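Side-chain contacts in alanine racemase (Acinetobacter baumannii, PDB 4QHR), which belongs to the two-domain alanine racemase family, pairing an N-terminal TIM-type barrel with a mostly beta C-terminal domain and carrying a covalently bound pyridoxal phosphate cofactor: residues A58-Q61 with E62-I66; M158-A161 with N162-V165; A221-V225 with H226-L230; N336-G340 with Y341-C345. All coordinates share one frame; numbering follows the deposited sequence.

Contact 1 (A58-Q61 with E62-I66); sequences ACLQ and EGLEI
Glu62 reaches back over the start of its own helix to Ala58, and its side chain can be followed outward. Glu62 CB lies 3.6 Å from Cys59 O. With CG set beside the backbone N (chi1 -69°), the chain turns toward the residues before the helix, and Glu62 CG passes 4.0 Å from Cys59 SG. Beyond CG it runs extended, bringing Glu62 OE1 2.8 Å from Ala58 N. That N-H points at the oxygen (159°) and meets it nearly along the C-O axis, while Ala58 CB packs 3.4 Å from Glu62 OE1. Cys59 occupies the N-cap position of helix 60-68, the helix of a beta-alpha-beta unit between strands 54-57 and 75-77, and its carbonyl accepts from Gly63 N. Across the first turn, Leu60 CG and Leu64 CD1 meet at 4.1 Å, both side chains lying against Val89 of helix 87-92. On the more open side a water donates to Glu65 OE1 and takes a weak bond from Gln61 NE2. The second carboxylate oxygen of Glu62, OE2, receives Ala35 N and forms a salt bridge with Arg350 of the second subunit. Held through both oxygens, this buried carboxylate has its rotation restricted, and the arginine probably favours its charged form.

Contact 2 (M158-A161 with N162-V165); sequences MHFA and NADV
Phe160 meets Ala163 across the bend that follows strand 154-157, the two CB atoms 3.7 Å apart. The approach to this bend begins at Met158, whose CE lies 3.6 Å above the plane of the Phe160 ring, offset toward the rim. His159 is tied to the following helix through its carbonyl, which accepts from Gln173 NE2. At Phe160, CB faces Ala163, and with CG beside the backbone N (chi1 -83°) the ring leads away toward Trp200, the two ring planes meeting at about 55°. The carbonyl of Phe160 is linked to the far limb by a water, which donates to Phe160 O at 2.7 Å and accepts from Ala163 N at 2.9 Å. This is a strand-to-helix loop of the TIM-type barrel, joining strand 154-157 to helix 168-184, and its far limb is a type I beta turn from Asn162 to Val165, closed by Val165 N to Asn162 O at 3.2 Å. Ala161 comes last: its N binds Gln173 OE1, and its CB packs 3.7 Å from Asn162 OD1. The side-chain amide of Asn162 lies alongside the preceding peptide, Asn162 ND2 3.3 Å from Ala161 O, at too poor an angle to bond.

Contact 3 (A221-V225 with H226-L230); sequences ADKTV and HDLDL
Two side-chain torsions bring Thr224 and Asp227 together. Thr224 OG1 sits between its backbone N and carbonyl carbon (chi1 72°), which turns the hydroxyl oxygen toward the start of the helix; Asp227 CG lies beside its own backbone N, which folds the carboxylate back over Thr224. The result is a capping box. Asp227 N donates to Thr224 OG1 at 3.0 Å, and in return Thr224 N donates to Asp227 OD2, also at 3.0 Å. This second bond is straight at the hydrogen (166°), although the donor approaches from above the carboxylate plane, 39° out of it. The N-H of Thr224 donating to OD2 is consistent with a charged aspartate. Lys223 crosses Asp227 at about a right angle, but its NZ stays 5.5 Å from Asp227 OD2, so their attraction is at most long-range; its CB instead touches Leu228 CD2 at 4.0 Å. His226 leans its CB on Thr224 OG1 at 3.4 Å. At the other end Asp229, with positive phi, closes a Schellman motif: Leu230 N reaches Val225 O at 2.8 Å in an almost linear bond, and the CB atoms of Val225 and Leu230 pack 4.1 Å apart. This short, weakly bonded turn, in which Leu228 N makes weak bonds to Thr224 O and Val225 O, is capped at both ends. Arg19 of helix 10-23 donates to the carbonyls of Leu228 and Asp229, while Tyr15 of that helix binds Asp229 OD1. Leu228 and Leu230 both press on Phe198 of helix 194-199, and strand 234-246 follows in the chain.

Contact 4 (N336-G340 with Y341-C345); sequences NGTIG and YELLC
Thr338 OG1 donates to Glu342 OE1 in a short bond of 2.5 Å, meeting the oxygen nearly along its C-O axis, with the two side chains crossing at about a right angle. The hydroxyl stands opposite the backbone N (chi1 -171°), which swings it toward the helix, and the glutamate extends to meet it. Both ends have further partners: Arg279 NH1 of the second subunit binds Thr338 OG1, while Glu342 OE2 pairs with Arg346 and accepts from Arg279 N of that subunit. The glutamate, buried and held through both oxygens at the dimer interface, is probably kept charged by Arg346. Between these side chains the backbone enters helix 340-345 of the C-terminal domain. Ile339 is its N-cap residue, and its carbonyl accepts from Glu342 N at 3.0 Å. Gly340 O then takes Leu344 N at 3.1 Å, the first full helical turn. Before it, Gly337 has positive phi and ends helix 329-335 in a Schellman motif, so 336-340 is the link between two helices. Packing flanks the polar pair: Thr338 CG2 touches Leu343 CD1 at 3.6 Å, and Asn336 OD1 lies 3.8 Å from the same methyl while its ND2 binds Ala280 O. Farther along, Ile339 CD1 meets Tyr341 CD1 at 3.6 Å, and the tyrosine OH forms a hydrogen bond with the phosphate oxygen OP2 of the modified lysine, LLP, at position 34.

The four contacts follow one another along the chain and none touches another. Contacts 1 and 2 belong to the barrel domain, with centres 25 Å apart, whereas contact 4 lies in the C-terminal domain. Contact 3 is 18 Å from contact 2 and 16 Å from contact 4, centre to centre, and on the opposite side of the chain's centre from contact 1. Contacts 1 and 4 are the two that meet the second subunit; their nearest atoms are about 9 Å apart. Both also reach the cofactor-bearing position: Tyr341 of contact 4 hydrogen-bonds the LLP phosphate, and Glu62 of contact 1 accepts from Ala35 N, the next residue along the chain.

Contact 1 (A58-Q61 with E62-I66)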
ATOM      1  N   ALA A  58      -2.281   9.800  15.296  1.00  7.42           N
ATOM      2  CA  ALA A  58      -2.204   8.491  15.956  1.00  7.48           C
ATOM      3  C   ALA A  58      -1.032   8.393  16.944  1.00  7.54           C
ATOM      4  O   ALA A  58      -1.058   7.574  17.861  1.00  7.44           O
ATOM      5  CB  ALA A  58      -2.129   7.401  14.934  1.00  7.51           C
ATOM      6  N   CYS A  59       0.002   9.216  16.775  1.00  7.50           N
ATOM      7  CA  CYS A  59       1.171   9.086  17.637  1.00  7.80           C
ATOM      8  C   CYS A  59       1.992  10.358  17.684  1.00  8.11           C
ATOM      9  O   CYS A  59       1.832  11.286  16.860  1.00  7.77           O
ATOM     10  CB  CYS A  59       2.052   7.883  17.233  1.00  8.03           C
ATOM     11  SG  CYS A  59       2.651   7.963  15.517  1.00  8.99           S
ATOM     12  N   LEU A  60       2.915  10.382  18.642  1.00  8.86           N
ATOM     13  CA  LEU A  60       3.764  11.564  18.826  1.00  9.27           C
ATOM     14  C   LEU A  60       4.491  11.956  17.549  1.00  9.42           C
ATOM     15  O   LEU A  60       4.634  13.149  17.241  1.00  9.38           O
ATOM     16  CB  LEU A  60       4.820  11.259  19.888  1.00  9.56           C
ATOM     17  CG  LEU A  60       5.821  12.337  20.285  1.00 10.24           C
ATOM     18  CD1 LEU A  60       5.071  13.447  21.013  1.00 10.44           C
ATOM     19  CD2 LEU A  60       6.890  11.714  21.176  1.00 10.42           C
ATOM     20  N   GLN A  61       5.019  10.964  16.841  1.00  9.73           N
ATOM     21  CA  GLN A  61       5.839  11.239  15.674  1.00 10.54           C
ATOM     22  C   GLN A  61       5.043  12.001  14.597  1.00  9.42           C
ATOM     23  O   GLN A  61       5.590  12.925  13.988  1.00  9.10           O
ATOM     24  CB  GLN A  61       6.497   9.985  15.107  1.00 11.97           C
ATOM     25  CG  GLN A  61       7.160  10.196  13.747  1.00 14.07           C
ATOM     26  CD  GLN A  61       8.185  11.316  13.749  1.00 16.79           C
ATOM     27  OE1 GLN A  61       9.074  11.352  14.601  1.00 18.70           O
ATOM     28  NE2 GLN A  61       8.076  12.230  12.789  1.00 19.53           N
ATOM     29  N   GLU A  62       3.793  11.615  14.355  1.00  8.31           N
ATOM     30  CA  GLU A  62       2.892  12.379  13.478  1.00  7.98           C
ATOM     31  C   GLU A  62       2.689  13.815  13.954  1.00  8.07           C
ATOM     32  O   GLU A  62       2.648  14.742  13.160  1.00  7.94           O
ATOM     33  CB  GLU A  62       1.526  11.671  13.287  1.00  7.58           C
ATOM     34  CG  GLU A  62       1.660  10.412  12.473  1.00  7.45           C
ATOM     35  CD  GLU A  62       0.373   9.569  12.340  1.00  6.91           C
ATOM     36  OE1 GLU A  62      -0.621   9.825  13.028  1.00  6.74           O
ATOM     37  OE2 GLU A  62       0.404   8.641  11.527  1.00  6.84           O
ATOM     38  N   GLY A  63       2.557  14.008  15.265  1.00  7.96           N
ATOM     39  CA  GLY A  63       2.482  15.337  15.782  1.00  8.34           C
ATOM     40  C   GLY A  63       3.760  16.147  15.594  1.00  8.28           C
ATOM     41  O   GLY A  63       3.693  17.311  15.253  1.00  8.37           O
ATOM     42  N   LEU A  64       4.909  15.517  15.798  1.00  8.53           N
ATOM     43  CA  LEU A  64       6.212  16.213  15.576  1.00  9.38           C
ATOM     44  C   LEU A  64       6.371  16.623  14.091  1.00  9.30           C
ATOM     45  O   LEU A  64       6.978  17.634  13.754  1.00  9.70           O
ATOM     46  CB  LEU A  64       7.362  15.286  16.004  1.00  9.42           C
ATOM     47  CG  LEU A  64       7.520  15.086  17.542  1.00  9.44           C
ATOM     48  CD1 LEU A  64       8.577  14.048  17.832  1.00  9.37           C
ATOM     49  CD2 LEU A  64       7.857  16.413  18.262  1.00  9.66           C
ATOM     50  N   GLU A  65       5.849  15.809  13.182  1.00  8.87           N
ATOM     51  CA  GLU A  65       5.883  16.168  11.758  1.00  9.33           C
ATOM     52  C   GLU A  65       5.078  17.463  11.497  1.00  9.25           C
ATOM     53  O   GLU A  65       5.460  18.329  10.708  1.00 10.08           O
ATOM     54  CB  GLU A  65       5.339  15.008  10.932  1.00  9.67           C
ATOM     55  CG  GLU A  65       5.588  15.143   9.464  1.00 10.10           C
ATOM     56  CD  GLU A  65       5.106  13.954   8.640  1.00 10.93           C
ATOM     57  OE1 GLU A  65       4.321  13.110   9.154  1.00 10.04           O
ATOM     58  OE2 GLU A  65       5.569  13.912   7.456  1.00 11.21           O
ATOM     59  N   ILE A  66       3.912  17.562  12.107  1.00  9.28           N
ATOM     60  CA  ILE A  66       3.083  18.762  11.968  1.00  9.26           C
ATOM     61  C   ILE A  66       3.873  19.999  12.432  1.00 10.06           C
ATOM     62  O   ILE A  66       3.852  21.070  11.783  1.00 10.51           O
ATOM     63  CB  ILE A  66       1.800  18.630  12.773  1.00  8.92           C
ATOM     64  CG1 ILE A  66       0.900  17.566  12.102  1.00  9.00           C
ATOM     65  CG2 ILE A  66       1.091  19.966  12.887  1.00  9.11           C
ATOM     66  CD1 ILE A  66      -0.351  17.224  12.871  1.00  8.98           C
TER
HETATM   67  O   HOH W   1       5.756  11.317  10.502  1.00 13.02           O

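Contact 2 (M158-A161 with N162-V165)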
ATOM      1  N   MET A 158     -15.391   9.528  23.340  1.00 16.67           N
ATOM      2  CA  MET A 158     -15.738   8.202  22.849  1.00 18.89           C
ATOM      3  C   MET A 158     -15.662   8.134  21.316  1.00 19.52           C
ATOM      4  O   MET A 158     -15.723   9.159  20.629  1.00 16.13           O
ATOM      5  CB  MET A 158     -17.129   7.891  23.281  1.00 21.55           C
ATOM      6  CG  MET A 158     -17.489   6.420  23.195  1.00 23.53           C
ATOM      7  SD  MET A 158     -19.250   6.282  23.443  1.00 26.79           S
ATOM      8  CE  MET A 158     -19.976   7.223  22.072  1.00 25.28           C
ATOM      9  N   HIS A 159     -15.523   6.904  20.801  1.00 19.67           N
ATOM     10  CA  HIS A 159     -15.591   6.638  19.385  1.00 20.29           C
ATOM     11  C   HIS A 159     -16.685   5.575  19.178  1.00 19.15           C
ATOM     12  O   HIS A 159     -16.764   4.592  19.904  1.00 17.19           O
ATOM     13  CB  HIS A 159     -14.228   6.191  18.873  1.00 22.76           C
ATOM     14  CG  HIS A 159     -14.063   6.302  17.379  1.00 26.93           C
ATOM     15  ND1 HIS A 159     -14.336   7.462  16.670  1.00 27.30           N
ATOM     16  CD2 HIS A 159     -13.636   5.397  16.463  1.00 28.86           C
ATOM     17  CE1 HIS A 159     -14.091   7.258  15.384  1.00 29.22           C
ATOM     18  NE2 HIS A 159     -13.664   6.016  15.232  1.00 30.83           N
ATOM     19  N   PHE A 160     -17.523   5.807  18.181  1.00 18.93           N
ATOM     20  CA  PHE A 160     -18.586   4.868  17.808  1.00 18.11           C
ATOM     21  C   PHE A 160     -18.023   3.712  17.049  1.00 17.12           C
ATOM     22  O   PHE A 160     -17.151   3.897  16.195  1.00 17.26           O
ATOM     23  CB  PHE A 160     -19.622   5.571  16.963  1.00 19.01           C
ATOM     24  CG  PHE A 160     -20.614   6.317  17.785  1.00 19.71           C
ATOM     25  CD1 PHE A 160     -21.521   5.619  18.556  1.00 21.42           C
ATOM     26  CD2 PHE A 160     -20.603   7.703  17.848  1.00 20.76           C
ATOM     27  CE1 PHE A 160     -22.431   6.283  19.362  1.00 22.05           C
ATOM     28  CE2 PHE A 160     -21.518   8.373  18.652  1.00 21.15           C
ATOM     29  CZ  PHE A 160     -22.434   7.658  19.401  1.00 21.72           C
ATOM     30  N   ALA A 161     -18.502   2.520  17.349  1.00 16.11           N
ATOM     31  CA  ALA A 161     -18.052   1.342  16.615  1.00 16.06           C
ATOM     32  C   ALA A 161     -18.708   1.160  15.229  1.00 16.02           C
ATOM     33  O   ALA A 161     -18.084   0.667  14.300  1.00 17.00           O
ATOM     34  CB  ALA A 161     -18.299   0.107  17.484  1.00 15.87           C
ATOM     35  N   ASN A 162     -19.976   1.534  15.095  1.00 15.41           N
ATOM     36  CA  ASN A 162     -20.809   1.214  13.930  1.00 15.20           C
ATOM     37  C   ASN A 162     -21.660   2.397  13.528  1.00 14.99           C
ATOM     38  O   ASN A 162     -22.814   2.220  13.091  1.00 14.31           O
ATOM     39  CB  ASN A 162     -21.749   0.042  14.259  1.00 16.10           C
ATOM     40  CG  ASN A 162     -21.010  -1.203  14.694  1.00 16.38           C
ATOM     41  OD1 ASN A 162     -21.124  -1.648  15.839  1.00 18.57           O
ATOM     42  ND2 ASN A 162     -20.239  -1.741  13.810  1.00 16.32           N
ATOM     43  N   ALA A 163     -21.110   3.618  13.635  1.00 15.00           N
ATOM     44  CA  ALA A 163     -21.873   4.809  13.224  1.00 15.52           C
ATOM     45  C   ALA A 163     -22.197   4.810  11.735  1.00 16.67           C
ATOM     46  O   ALA A 163     -23.197   5.426  11.310  1.00 17.83           O
ATOM     47  CB  ALA A 163     -21.138   6.082  13.608  1.00 16.78           C
ATOM     48  N   ASP A 164     -21.359   4.152  10.941  1.00 16.82           N
ATOM     49  CA  ASP A 164     -21.591   4.029   9.527  1.00 18.25           C
ATOM     50  C   ASP A 164     -22.845   3.244   9.106  1.00 19.35           C
ATOM     51  O   ASP A 164     -23.190   3.311   7.932  1.00 21.29           O
ATOM     52  CB  ASP A 164     -20.397   3.396   8.844  1.00 19.19           C
ATOM     53  CG  ASP A 164     -20.141   1.974   9.316  1.00 19.82           C
ATOM     54  OD1 ASP A 164     -20.065   1.697  10.524  1.00 19.52           O
ATOM     55  OD2 ASP A 164     -20.029   1.109   8.454  1.00 22.41           O
ATOM     56  N   VAL A 165     -23.529   2.528  10.005  1.00 18.11           N
ATOM     57  CA  VAL A 165     -24.735   1.777   9.621  1.00 18.37           C
ATOM     58  C   VAL A 165     -25.769   1.899  10.715  1.00 19.86           C
ATOM     59  O   VAL A 165     -25.507   2.511  11.738  1.00 20.21           O
ATOM     60  CB  VAL A 165     -24.439   0.258   9.395  1.00 17.88           C
ATOM     61  CG1 VAL A 165     -23.653   0.024   8.126  1.00 18.02           C
ATOM     62  CG2 VAL A 165     -23.709  -0.331  10.580  1.00 18.13           C
TER
HETATM   63  O   HOH W   2     -18.334   4.380  13.798  1.00  8.80           O

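Contact 3 (A221-V225 with H226-L230)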
ATOM      1  N   ALA A 221     -21.633   3.057   3.372  1.00 18.14           N
ATOM      2  CA  ALA A 221     -21.672   2.108   2.253  1.00 20.21           C
ATOM      3  C   ALA A 221     -22.765   2.432   1.268  1.00 22.20           C
ATOM      4  O   ALA A 221     -22.627   2.157   0.083  1.00 23.09           O
ATOM      5  CB  ALA A 221     -21.841   0.672   2.774  1.00 20.14           C
ATOM      6  N   ASP A 222     -23.841   3.052   1.750  1.00 23.89           N
ATOM      7  CA  ASP A 222     -25.007   3.320   0.939  1.00 24.75           C
ATOM      8  C   ASP A 222     -25.157   4.801   0.537  1.00 23.48           C
ATOM      9  O   ASP A 222     -26.225   5.217   0.086  1.00 21.11           O
ATOM     10  CB  ASP A 222     -26.261   2.806   1.681  1.00 27.87           C
ATOM     11  CG  ASP A 222     -26.526   3.547   2.988  1.00 31.60           C
ATOM     12  OD1 ASP A 222     -25.653   4.289   3.482  1.00 32.18           O
ATOM     13  OD2 ASP A 222     -27.626   3.391   3.541  1.00 36.51           O
ATOM     14  N   LYS A 223     -24.107   5.606   0.699  1.00 21.58           N
ATOM     15  CA  LYS A 223     -24.153   6.982   0.251  1.00 21.39           C
ATOM     16  C   LYS A 223     -22.915   7.324  -0.507  1.00 19.28           C
ATOM     17  O   LYS A 223     -21.813   7.005  -0.053  1.00 18.52           O
ATOM     18  CB  LYS A 223     -24.262   7.952   1.426  1.00 23.15           C
ATOM     19  CG  LYS A 223     -25.495   7.748   2.281  1.00 25.58           C
ATOM     20  CD  LYS A 223     -26.767   8.211   1.569  1.00 28.35           C
ATOM     21  CE  LYS A 223     -27.980   7.841   2.412  1.00 32.01           C
ATOM     22  NZ  LYS A 223     -29.148   8.633   1.954  1.00 35.23           N
ATOM     23  N   THR A 224     -23.094   8.003  -1.637  1.00 17.32           N
ATOM     24  CA  THR A 224     -21.971   8.532  -2.398  1.00 16.38           C
ATOM     25  C   THR A 224     -21.592   9.897  -1.867  1.00 15.19           C
ATOM     26  O   THR A 224     -22.384  10.568  -1.176  1.00 14.71           O
ATOM     27  CB  THR A 224     -22.309   8.721  -3.894  1.00 16.18           C
ATOM     28  OG1 THR A 224     -23.198   9.824  -4.024  1.00 15.81           O
ATOM     29  CG2 THR A 224     -22.906   7.458  -4.519  1.00 15.86           C
ATOM     30  N   VAL A 225     -20.381  10.335  -2.216  1.00 14.78           N
ATOM     31  CA  VAL A 225     -19.947  11.683  -1.830  1.00 14.77           C
ATOM     32  C   VAL A 225     -20.820  12.749  -2.461  1.00 15.79           C
ATOM     33  O   VAL A 225     -20.978  13.846  -1.909  1.00 15.30           O
ATOM     34  CB  VAL A 225     -18.465  11.943  -2.110  1.00 14.76           C
ATOM     35  CG1 VAL A 225     -17.657  11.115  -1.164  1.00 15.46           C
ATOM     36  CG2 VAL A 225     -18.078  11.599  -3.538  1.00 15.56           C
ATOM     37  N   HIS A 226     -21.389  12.436  -3.619  1.00 15.87           N
ATOM     38  CA  HIS A 226     -22.355  13.352  -4.213  1.00 17.18           C
ATOM     39  C   HIS A 226     -23.603  13.497  -3.369  1.00 15.43           C
ATOM     40  O   HIS A 226     -24.099  14.593  -3.233  1.00 14.54           O
ATOM     41  CB  HIS A 226     -22.803  12.868  -5.566  1.00 19.56           C
ATOM     42  CG  HIS A 226     -21.684  12.722  -6.519  1.00 22.25           C
ATOM     43  ND1 HIS A 226     -20.764  13.725  -6.736  1.00 25.55           N
ATOM     44  CD2 HIS A 226     -21.319  11.688  -7.308  1.00 23.30           C
ATOM     45  CE1 HIS A 226     -19.887  13.316  -7.640  1.00 25.05           C
ATOM     46  NE2 HIS A 226     -20.212  12.091  -8.008  1.00 24.27           N
ATOM     47  N   ASP A 227     -24.089  12.399  -2.819  1.00 15.30           N
ATOM     48  CA  ASP A 227     -25.236  12.436  -1.885  1.00 16.32           C
ATOM     49  C   ASP A 227     -24.930  13.241  -0.647  1.00 16.05           C
ATOM     50  O   ASP A 227     -25.835  13.852  -0.042  1.00 16.52           O
ATOM     51  CB  ASP A 227     -25.681  11.053  -1.408  1.00 16.57           C
ATOM     52  CG  ASP A 227     -26.111  10.128  -2.538  1.00 17.81           C
ATOM     53  OD1 ASP A 227     -26.713  10.634  -3.525  1.00 17.91           O
ATOM     54  OD2 ASP A 227     -25.811   8.901  -2.432  1.00 16.96           O
ATOM     55  N   LEU A 228     -23.663  13.244  -0.262  1.00 14.78           N
ATOM     56  CA  LEU A 228     -23.247  13.883   0.953  1.00 13.94           C
ATOM     57  C   LEU A 228     -22.751  15.275   0.780  1.00 12.85           C
ATOM     58  O   LEU A 228     -22.455  15.903   1.793  1.00 11.96           O
ATOM     59  CB  LEU A 228     -22.127  13.052   1.616  1.00 13.56           C
ATOM     60  CG  LEU A 228     -22.495  11.619   1.993  1.00 14.03           C
ATOM     61  CD1 LEU A 228     -21.215  10.913   2.479  1.00 13.84           C
ATOM     62  CD2 LEU A 228     -23.570  11.558   3.057  1.00 14.71           C
ATOM     63  N   ASP A 229     -22.673  15.738  -0.465  1.00 12.21           N
ATOM     64  CA  ASP A 229     -22.078  17.006  -0.872  1.00 12.32           C
ATOM     65  C   ASP A 229     -20.627  17.136  -0.348  1.00 11.79           C
ATOM     66  O   ASP A 229     -20.272  18.111   0.335  1.00 10.84           O
ATOM     67  CB  ASP A 229     -22.940  18.247  -0.503  1.00 12.93           C
ATOM     68  CG  ASP A 229     -22.369  19.569  -1.061  1.00 14.08           C
ATOM     69  OD1 ASP A 229     -21.625  19.644  -2.087  1.00 14.57           O
ATOM     70  OD2 ASP A 229     -22.681  20.584  -0.449  1.00 14.45           O
ATOM     71  N   LEU A 230     -19.810  16.138  -0.690  1.00 10.81           N
ATOM     72  CA  LEU A 230     -18.362  16.216  -0.441  1.00 10.85           C
ATOM     73  C   LEU A 230     -17.580  16.168  -1.753  1.00 10.93           C
ATOM     74  O   LEU A 230     -18.031  15.531  -2.728  1.00 11.08           O
ATOM     75  CB  LEU A 230     -17.919  15.071   0.470  1.00 11.04           C
ATOM     76  CG  LEU A 230     -18.563  14.995   1.843  1.00 10.94           C
ATOM     77  CD1 LEU A 230     -18.351  13.605   2.469  1.00 11.47           C
ATOM     78  CD2 LEU A 230     -17.955  16.035   2.765  1.00 10.88           C
TER

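Contact 4 (N336-G340 with Y341-C345)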
ATOM      1  N   ASN A 336     -13.111  -4.110  -4.685  1.00 10.17           N
ATOM      2  CA  ASN A 336     -11.929  -4.741  -4.054  1.00 10.17           C
ATOM      3  C   ASN A 336     -12.273  -5.428  -2.757  1.00 10.01           C
ATOM      4  O   ASN A 336     -11.373  -5.982  -2.135  1.00 10.21           O
ATOM      5  CB  ASN A 336     -10.858  -3.596  -3.846  1.00 10.31           C
ATOM      6  CG  ASN A 336      -9.519  -4.031  -3.229  1.00 10.50           C
ATOM      7  OD1 ASN A 336      -8.959  -3.263  -2.433  1.00 11.43           O
ATOM      8  ND2 ASN A 336      -8.973  -5.188  -3.601  1.00 10.82           N
ATOM      9  N   GLY A 337     -13.542  -5.390  -2.327  1.00 10.07           N
ATOM     10  CA  GLY A 337     -13.998  -6.048  -1.076  1.00  9.96           C
ATOM     11  C   GLY A 337     -13.566  -5.300   0.190  1.00 10.26           C
ATOM     12  O   GLY A 337     -13.491  -5.883   1.245  1.00 10.18           O
ATOM     13  N   THR A 338     -13.305  -3.998   0.096  1.00  9.81           N
ATOM     14  CA  THR A 338     -12.902  -3.218   1.271  1.00  9.64           C
ATOM     15  C   THR A 338     -13.525  -1.805   1.251  1.00  9.31           C
ATOM     16  O   THR A 338     -14.561  -1.588   0.626  1.00  9.52           O
ATOM     17  CB  THR A 338     -11.353  -3.246   1.408  1.00  9.29           C
ATOM     18  OG1 THR A 338     -10.985  -2.673   2.667  1.00  9.23           O
ATOM     19  CG2 THR A 338     -10.684  -2.525   0.270  1.00  9.35           C
ATOM     20  N   ILE A 339     -12.914  -0.862   1.936  1.00  8.98           N
ATOM     21  CA  ILE A 339     -13.464   0.482   2.109  1.00  8.94           C
ATOM     22  C   ILE A 339     -12.456   1.511   1.630  1.00  8.15           C
ATOM     23  O   ILE A 339     -11.237   1.238   1.557  1.00  7.43           O
ATOM     24  CB  ILE A 339     -13.877   0.762   3.593  1.00  9.95           C
ATOM     25  CG1 ILE A 339     -12.688   0.612   4.553  1.00 10.34           C
ATOM     26  CG2 ILE A 339     -14.974  -0.221   3.981  1.00 10.35           C
ATOM     27  CD1 ILE A 339     -13.018   0.884   6.022  1.00 10.99           C
ATOM     28  N   GLY A 340     -12.967   2.677   1.307  1.00  7.13           N
ATOM     29  CA  GLY A 340     -12.148   3.725   0.728  1.00  7.02           C
ATOM     30  C   GLY A 340     -10.965   4.142   1.534  1.00  6.80           C
ATOM     31  O   GLY A 340      -9.874   4.401   0.986  1.00  6.57           O
ATOM     32  N   TYR A 341     -11.172   4.185   2.843  1.00  6.98           N
ATOM     33  CA  TYR A 341     -10.141   4.494   3.795  1.00  7.17           C
ATOM     34  C   TYR A 341      -8.888   3.678   3.500  1.00  7.11           C
ATOM     35  O   TYR A 341      -7.762   4.204   3.587  1.00  7.39           O
ATOM     36  CB  TYR A 341     -10.546   4.070   5.210  1.00  7.67           C
ATOM     37  CG  TYR A 341     -11.701   4.739   5.960  1.00  7.73           C
ATOM     38  CD1 TYR A 341     -13.010   4.499   5.619  1.00  7.79           C
ATOM     39  CD2 TYR A 341     -11.451   5.552   7.093  1.00  8.07           C
ATOM     40  CE1 TYR A 341     -14.042   5.053   6.298  1.00  8.02           C
ATOM     41  CE2 TYR A 341     -12.528   6.120   7.800  1.00  8.06           C
ATOM     42  CZ  TYR A 341     -13.809   5.851   7.395  1.00  8.22           C
ATOM     43  OH  TYR A 341     -14.935   6.359   8.069  1.00  8.85           O
ATOM     44  N   GLU A 342      -9.056   2.394   3.230  1.00  6.97           N
ATOM     45  CA  GLU A 342      -7.885   1.517   3.039  1.00  6.96           C
ATOM     46  C   GLU A 342      -7.140   1.809   1.747  1.00  6.97           C
ATOM     47  O   GLU A 342      -5.939   1.742   1.736  1.00  7.09           O
ATOM     48  CB  GLU A 342      -8.257   0.029   3.126  1.00  6.83           C
ATOM     49  CG  GLU A 342      -7.052  -0.882   2.939  1.00  6.98           C
ATOM     50  CD  GLU A 342      -7.306  -2.328   3.124  1.00  7.35           C
ATOM     51  OE1 GLU A 342      -8.483  -2.784   2.875  1.00  7.67           O
ATOM     52  OE2 GLU A 342      -6.329  -3.019   3.497  1.00  6.93           O
ATOM     53  N   LEU A 343      -7.851   2.142   0.668  1.00  6.84           N
ATOM     54  CA  LEU A 343      -7.220   2.416  -0.632  1.00  6.82           C
ATOM     55  C   LEU A 343      -6.370   3.683  -0.533  1.00  6.62           C
ATOM     56  O   LEU A 343      -5.240   3.775  -1.069  1.00  6.31           O
ATOM     57  CB  LEU A 343      -8.233   2.533  -1.749  1.00  6.95           C
ATOM     58  CG  LEU A 343      -8.698   1.257  -2.448  1.00  7.31           C
ATOM     59  CD1 LEU A 343      -9.255   0.367  -1.412  1.00  7.72           C
ATOM     60  CD2 LEU A 343      -9.705   1.525  -3.544  1.00  7.23           C
ATOM     61  N   LEU A 344      -6.895   4.624   0.226  1.00  6.70           N
ATOM     62  CA  LEU A 344      -6.289   5.918   0.341  1.00  6.73           C
ATOM     63  C   LEU A 344      -4.984   5.823   1.145  1.00  6.78           C
ATOM     64  O   LEU A 344      -4.051   6.585   0.865  1.00  6.59           O
ATOM     65  CB  LEU A 344      -7.292   6.951   0.932  1.00  7.14           C
ATOM     66  CG  LEU A 344      -8.528   7.278   0.084  1.00  7.16           C
ATOM     67  CD1 LEU A 344      -9.572   8.033   0.902  1.00  7.31           C
ATOM     68  CD2 LEU A 344      -8.111   8.065  -1.170  1.00  7.33           C
ATOM     69  N   CYS A 345      -4.937   4.877   2.082  1.00  7.03           N
ATOM     70  CA  CYS A 345      -3.804   4.691   3.006  1.00  7.51           C
ATOM     71  C   CYS A 345      -2.710   3.740   2.542  1.00  7.49           C
ATOM     72  O   CYS A 345      -1.652   3.735   3.168  1.00  7.90           O
ATOM     73  CB  CYS A 345      -4.298   4.191   4.377  1.00  7.82           C
ATOM     74  SG  CYS A 345      -5.172   5.452   5.286  1.00  8.78           S
TER